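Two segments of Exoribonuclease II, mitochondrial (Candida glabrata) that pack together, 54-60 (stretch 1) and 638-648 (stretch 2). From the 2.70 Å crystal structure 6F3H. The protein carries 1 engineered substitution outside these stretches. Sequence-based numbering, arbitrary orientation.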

ATOM      1  N   ASN A  54       4.431  27.602   4.975  1.00 73.36           N
ATOM      2  CA  ASN A  54       5.273  27.796   3.811  1.00 73.85           C
ATOM      3  C   ASN A  54       5.513  26.455   3.156  1.00 75.79           C
ATOM      4  O   ASN A  54       5.541  25.417   3.824  1.00 78.88           O
ATOM      5  CB  ASN A  54       6.619  28.426   4.168  1.00 75.58           C
ATOM      6  CG  ASN A  54       7.289  29.080   2.998  1.00 78.99           C
ATOM      7  OD1 ASN A  54       6.686  29.253   1.937  1.00 80.77           O
ATOM      8  ND2 ASN A  54       8.574  29.400   3.160  1.00 80.12           N
ATOM      9  N   LEU A  55       5.680  26.496   1.852  1.00 72.37           N
ATOM     10  CA  LEU A  55       5.987  25.339   1.041  1.00 66.13           C
ATOM     11  C   LEU A  55       7.465  25.262   0.774  1.00 73.57           C
ATOM     12  O   LEU A  55       8.207  26.225   0.984  1.00 82.38           O
ATOM     13  CB  LEU A  55       5.249  25.400  -0.287  1.00 65.10           C
ATOM     14  CG  LEU A  55       3.747  25.668  -0.374  1.00 64.85           C
ATOM     15  CD1 LEU A  55       3.350  26.014  -1.804  1.00 58.76           C
ATOM     16  CD2 LEU A  55       2.908  24.501   0.123  1.00 68.78           C
ATOM     17  N   PRO A  56       7.936  24.128   0.288  1.00 77.90           N
ATOM     18  CA  PRO A  56       9.355  24.015  -0.014  1.00 81.78           C
ATOM     19  C   PRO A  56       9.758  24.939  -1.148  1.00 91.30           C
ATOM     20  O   PRO A  56       9.076  25.064  -2.163  1.00 92.16           O
ATOM     21  CB  PRO A  56       9.528  22.540  -0.388  1.00 76.67           C
ATOM     22  CG  PRO A  56       8.152  22.014  -0.593  1.00 73.61           C
ATOM     23  CD  PRO A  56       7.268  22.822   0.268  1.00 77.08           C
ATOM     24  N   GLN A  57      10.891  25.583  -0.943  1.00 99.93           N
ATOM     25  CA  GLN A  57      11.498  26.634  -1.738  1.00104.19           C
ATOM     26  C   GLN A  57      12.459  26.101  -2.795  1.00108.70           C
ATOM     27  O   GLN A  57      12.380  26.545  -3.944  1.00115.21           O
ATOM     28  CB  GLN A  57      12.167  27.604  -0.751  1.00106.11           C
ATOM     29  CG  GLN A  57      11.253  28.534   0.166  1.00106.23           C
ATOM     30  CD  GLN A  57       9.896  28.977  -0.472  1.00 98.97           C
ATOM     31  OE1 GLN A  57       9.831  29.266  -1.685  1.00 92.86           O
ATOM     32  NE2 GLN A  57       8.830  28.990   0.311  1.00 97.25           N
ATOM     33  N   SER A  58      13.288  25.098  -2.477  1.00105.27           N
ATOM     34  CA  SER A  58      14.289  24.577  -3.415  1.00101.99           C
ATOM     35  C   SER A  58      14.359  23.052  -3.342  1.00 97.48           C
ATOM     36  O   SER A  58      13.726  22.417  -2.489  1.00 95.09           O
ATOM     37  CB  SER A  58      15.675  25.177  -3.147  1.00102.77           C
ATOM     38  N   THR A  59      15.165  22.460  -4.241  1.00 98.86           N
ATOM     39  CA  THR A  59      15.567  21.068  -4.053  1.00105.34           C
ATOM     40  C   THR A  59      16.585  20.966  -2.952  1.00110.03           C
ATOM     41  O   THR A  59      16.645  19.945  -2.256  1.00114.04           O
ATOM     42  CB  THR A  59      16.197  20.463  -5.320  1.00109.17           C
ATOM     43  OG1 THR A  59      15.171  20.064  -6.231  1.00116.29           O
ATOM     44  CG2 THR A  59      17.105  19.240  -5.006  1.00109.39           C
ATOM     45  N   THR A  60      17.307  22.052  -2.717  1.00105.63           N
ATOM     46  CA  THR A  60      18.265  22.063  -1.636  1.00102.53           C
ATOM     47  C   THR A  60      17.587  21.717  -0.312  1.00 97.35           C
ATOM     48  O   THR A  60      18.036  20.808   0.392  1.00 98.07           O
ATOM     49  CB  THR A  60      18.929  23.430  -1.613  1.00108.08           C
ATOM     50  OG1 THR A  60      17.980  24.393  -1.145  1.00114.57           O
ATOM     51  CG2 THR A  60      19.334  23.811  -3.030  1.00106.11           C
ATOM     52  N   LEU A 638       2.203  17.689  -6.066  1.00 61.84           N
ATOM     53  CA  LEU A 638       2.373  18.561  -4.918  1.00 65.60           C
ATOM     54  C   LEU A 638       2.202  20.034  -5.275  1.00 73.23           C
ATOM     55  O   LEU A 638       2.406  20.457  -6.417  1.00 73.67           O
ATOM     56  CB  LEU A 638       3.746  18.353  -4.273  1.00 63.82           C
ATOM     57  CG  LEU A 638       4.053  16.989  -3.659  1.00 58.74           C
ATOM     58  CD1 LEU A 638       5.438  16.960  -3.068  1.00 54.87           C
ATOM     59  CD2 LEU A 638       3.058  16.693  -2.572  1.00 58.85           C
ATOM     60  N   ASN A 639       1.799  20.808  -4.276  1.00 78.33           N
ATOM     61  CA  ASN A 639       1.881  22.255  -4.363  1.00 82.20           C
ATOM     62  C   ASN A 639       3.329  22.635  -4.075  1.00 88.50           C
ATOM     63  O   ASN A 639       3.829  22.362  -2.979  1.00 87.06           O
ATOM     64  CB  ASN A 639       0.931  22.890  -3.353  1.00 77.45           C
ATOM     65  CG  ASN A 639      -0.521  22.543  -3.626  1.00 72.55           C
ATOM     66  OD1 ASN A 639      -1.146  21.805  -2.864  1.00 69.43           O
ATOM     67  ND2 ASN A 639      -1.062  23.068  -4.718  1.00 71.76           N
ATOM     68  N   LEU A 640       4.012  23.245  -5.047  1.00 94.11           N
ATOM     69  CA  LEU A 640       5.449  23.488  -4.935  1.00 95.94           C
ATOM     70  C   LEU A 640       5.820  24.960  -5.084  1.00 98.82           C
ATOM     71  O   LEU A 640       5.138  25.730  -5.769  1.00100.40           O
ATOM     72  CB  LEU A 640       6.227  22.692  -5.981  1.00 90.89           C
ATOM     73  CG  LEU A 640       6.302  21.204  -5.699  1.00 88.92           C
ATOM     74  CD1 LEU A 640       6.990  20.527  -6.844  1.00 93.11           C
ATOM     75  CD2 LEU A 640       7.078  20.986  -4.416  1.00 85.81           C
ATOM     76  N   GLY A 641       6.949  25.331  -4.466  1.00 97.11           N
ATOM     77  CA  GLY A 641       7.446  26.680  -4.598  1.00 92.01           C
ATOM     78  C   GLY A 641       7.907  26.963  -6.009  1.00 89.57           C
ATOM     79  O   GLY A 641       8.228  26.063  -6.781  1.00 88.69           O
ATOM     80  N   ASN A 642       7.961  28.250  -6.341  1.00 92.21           N
ATOM     81  CA  ASN A 642       8.201  28.628  -7.727  1.00 96.04           C
ATOM     82  C   ASN A 642       9.578  28.180  -8.182  1.00 94.91           C
ATOM     83  O   ASN A 642       9.733  27.660  -9.296  1.00 91.71           O
ATOM     84  CB  ASN A 642       8.004  30.132  -7.901  1.00100.34           C
ATOM     85  CG  ASN A 642       6.537  30.500  -8.049  1.00107.99           C
ATOM     86  OD1 ASN A 642       5.675  29.621  -8.176  1.00112.65           O
ATOM     87  ND2 ASN A 642       6.242  31.795  -8.023  1.00109.60           N
ATOM     88  N   GLN A 643      10.583  28.339  -7.315  1.00 93.51           N
ATOM     89  CA  GLN A 643      11.921  27.906  -7.679  1.00 92.63           C
ATOM     90  C   GLN A 643      11.988  26.391  -7.769  1.00 87.63           C
ATOM     91  O   GLN A 643      12.628  25.848  -8.678  1.00 91.49           O
ATOM     92  CB  GLN A 643      12.944  28.459  -6.688  1.00 97.18           C
ATOM     93  CG  GLN A 643      14.237  27.679  -6.627  1.00103.58           C
ATOM     94  CD  GLN A 643      15.305  28.405  -5.830  1.00110.03           C
ATOM     95  OE1 GLN A 643      15.260  29.632  -5.687  1.00112.47           O
ATOM     96  NE2 GLN A 643      16.257  27.649  -5.284  1.00111.04           N
ATOM     97  N   ALA A 644      11.298  25.688  -6.874  1.00 78.75           N
ATOM     98  CA  ALA A 644      11.282  24.239  -6.989  1.00 70.73           C
ATOM     99  C   ALA A 644      10.488  23.796  -8.209  1.00 68.43           C
ATOM    100  O   ALA A 644      10.916  22.887  -8.924  1.00 71.92           O
ATOM    101  CB  ALA A 644      10.730  23.606  -5.716  1.00 73.97           C
ATOM    102  N   LYS A 645       9.382  24.476  -8.525  1.00 70.39           N
ATOM    103  CA  LYS A 645       8.578  24.034  -9.661  1.00 77.08           C
ATOM    104  C   LYS A 645       9.384  24.103 -10.949  1.00 96.37           C
ATOM    105  O   LYS A 645       9.070  23.400 -11.918  1.00 94.28           O
ATOM    106  CB  LYS A 645       7.295  24.859  -9.789  1.00 44.36           C
ATOM    107  N   ALA A 646      10.395  24.979 -10.991  1.00103.36           N
ATOM    108  CA  ALA A 646      11.285  25.063 -12.146  1.00104.06           C
ATOM    109  C   ALA A 646      12.320  23.942 -12.148  1.00102.62           C
ATOM    110  O   ALA A 646      12.670  23.426 -13.216  1.00105.20           O
ATOM    111  CB  ALA A 646      11.949  26.441 -12.182  1.00105.10           C
ATOM    112  N   GLN A 647      12.830  23.562 -10.970  1.00 96.43           N
ATOM    113  CA  GLN A 647      13.727  22.420 -10.921  1.00 94.02           C
ATOM    114  C   GLN A 647      13.008  21.176 -11.399  1.00 85.71           C
ATOM    115  O   GLN A 647      13.586  20.336 -12.097  1.00 80.48           O
ATOM    116  CB  GLN A 647      14.217  22.196  -9.495  1.00101.46           C
ATOM    117  CG  GLN A 647      15.462  22.920  -9.066  1.00114.68           C
ATOM    118  CD  GLN A 647      15.450  23.174  -7.545  1.00126.08           C
ATOM    119  OE1 GLN A 647      14.611  22.610  -6.836  1.00133.55           O
ATOM    120  NE2 GLN A 647      16.451  23.896  -7.039  1.00126.21           N
ATOM    121  N   PHE A 648      11.732  21.076 -11.062  1.00 83.57           N
ATOM    122  CA  PHE A 648      10.919  19.955 -11.497  1.00 81.05           C
ATOM    123  C   PHE A 648      10.600  20.039 -12.980  1.00 79.44           C
ATOM    124  O   PHE A 648      10.810  19.076 -13.728  1.00 72.74           O
ATOM    125  CB  PHE A 648       9.631  19.966 -10.681  1.00 83.39           C
ATOM    126  CG  PHE A 648       8.743  18.814 -10.917  1.00 87.44           C
ATOM    127  CD1 PHE A 648       9.079  17.560 -10.454  1.00 86.71           C
ATOM    128  CD2 PHE A 648       7.561  18.971 -11.610  1.00 90.35           C
ATOM    129  CE1 PHE A 648       8.246  16.486 -10.671  1.00 82.60           C
ATOM    130  CE2 PHE A 648       6.726  17.897 -11.831  1.00 86.11           C
ATOM    131  CZ  PHE A 648       7.069  16.656 -11.360  1.00 81.25           C
TER

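Residues 54-60 and 638-648 lie almost six hundred positions apart in one chain, yet they meet along a contact that buries 445 Å² of surface, both sides summed. The first stretch is irregular where it touches its partner. The second begins as a loop and turns into a helix at Asn642, with Gly641 at the N-cap position, and the irregular segment lies against this loop-to-helix junction. The backbones come near each other there: the CA atoms of Gln57 and Gly641 are 5.0 Å apart, and those of Ser58 and Ala644 4.7 Å. Leu55 and Gln647 have the most surface covered, 53 Å² each, followed closely by Gln57 and Pro56.

Leu55 points its CA-to-CB bond toward the second stretch and packs against the loop ahead of the helix. Its CD1 lies 3.9 Å from the carbonyl O of Asn639 and 4.2 Å from Asn639 CB, and it also reaches within 4.2 Å of the carbonyl C of Leu640. A methyl group is thus laid largely along main chain, a contact of shape rather than of polarity. The m,t rotamer of Leu55 carries CD1 to this position.

Pro56 combines an apolar contact with a polar one. Its CG sits 4.1 Å from CD2 of Leu640, a van der Waals pairing of two hydrocarbon groups; although the CA-to-CB bond of Leu640 points away, the end of its side chain comes back nearer to the proline. The carbonyl of Pro56 faces the start of the helix, where the first amides have no preceding turn to supply acceptors. Gly641 N donates a hydrogen bond to Pro56 O at 3.1 Å, weak because the angle at the hydrogen is only 129°. The same oxygen receives a CA-H...O contact from Gly641 CA at 3.3 Å. Such closeness depends on the absence of a side chain: an ideally placed CB on Gly641 would lie 2.4 Å from Pro56 O, a clash, and 3.3 Å from Gln57 OE1. Within the second stretch, Gly641 O accepts a hydrogen bond from Lys645 N at 2.6 Å, so the residue that meets Pro56 also helps to start the helix.

One residue further on, Gln57 O approaches the first turn, 3.2 Å from Ala644 N and 3.4 Å from Gln643 CB; the CA-to-CB bond of Gln57 points away, but the end of its side chain comes nearer. Ala644 points its CA-to-CB bond toward the first stretch, and Ala644 CB lies 4.2 Å from Pro56 O and 4.3 Å from Ser58 CA.

Gln647, one turn after Gln643 on the helix, points toward the first stretch and covers the backbone from Ser58 to Thr59. Its side-chain amide ends beside both Thr59 N and Thr59 OG1, a polar setting whose details remain open because the amide is probably turned over in the model. Thr59 OG1 is also hydrogen-bonded elsewhere in the structure. Apolar and polar contacts are interleaved along the junction.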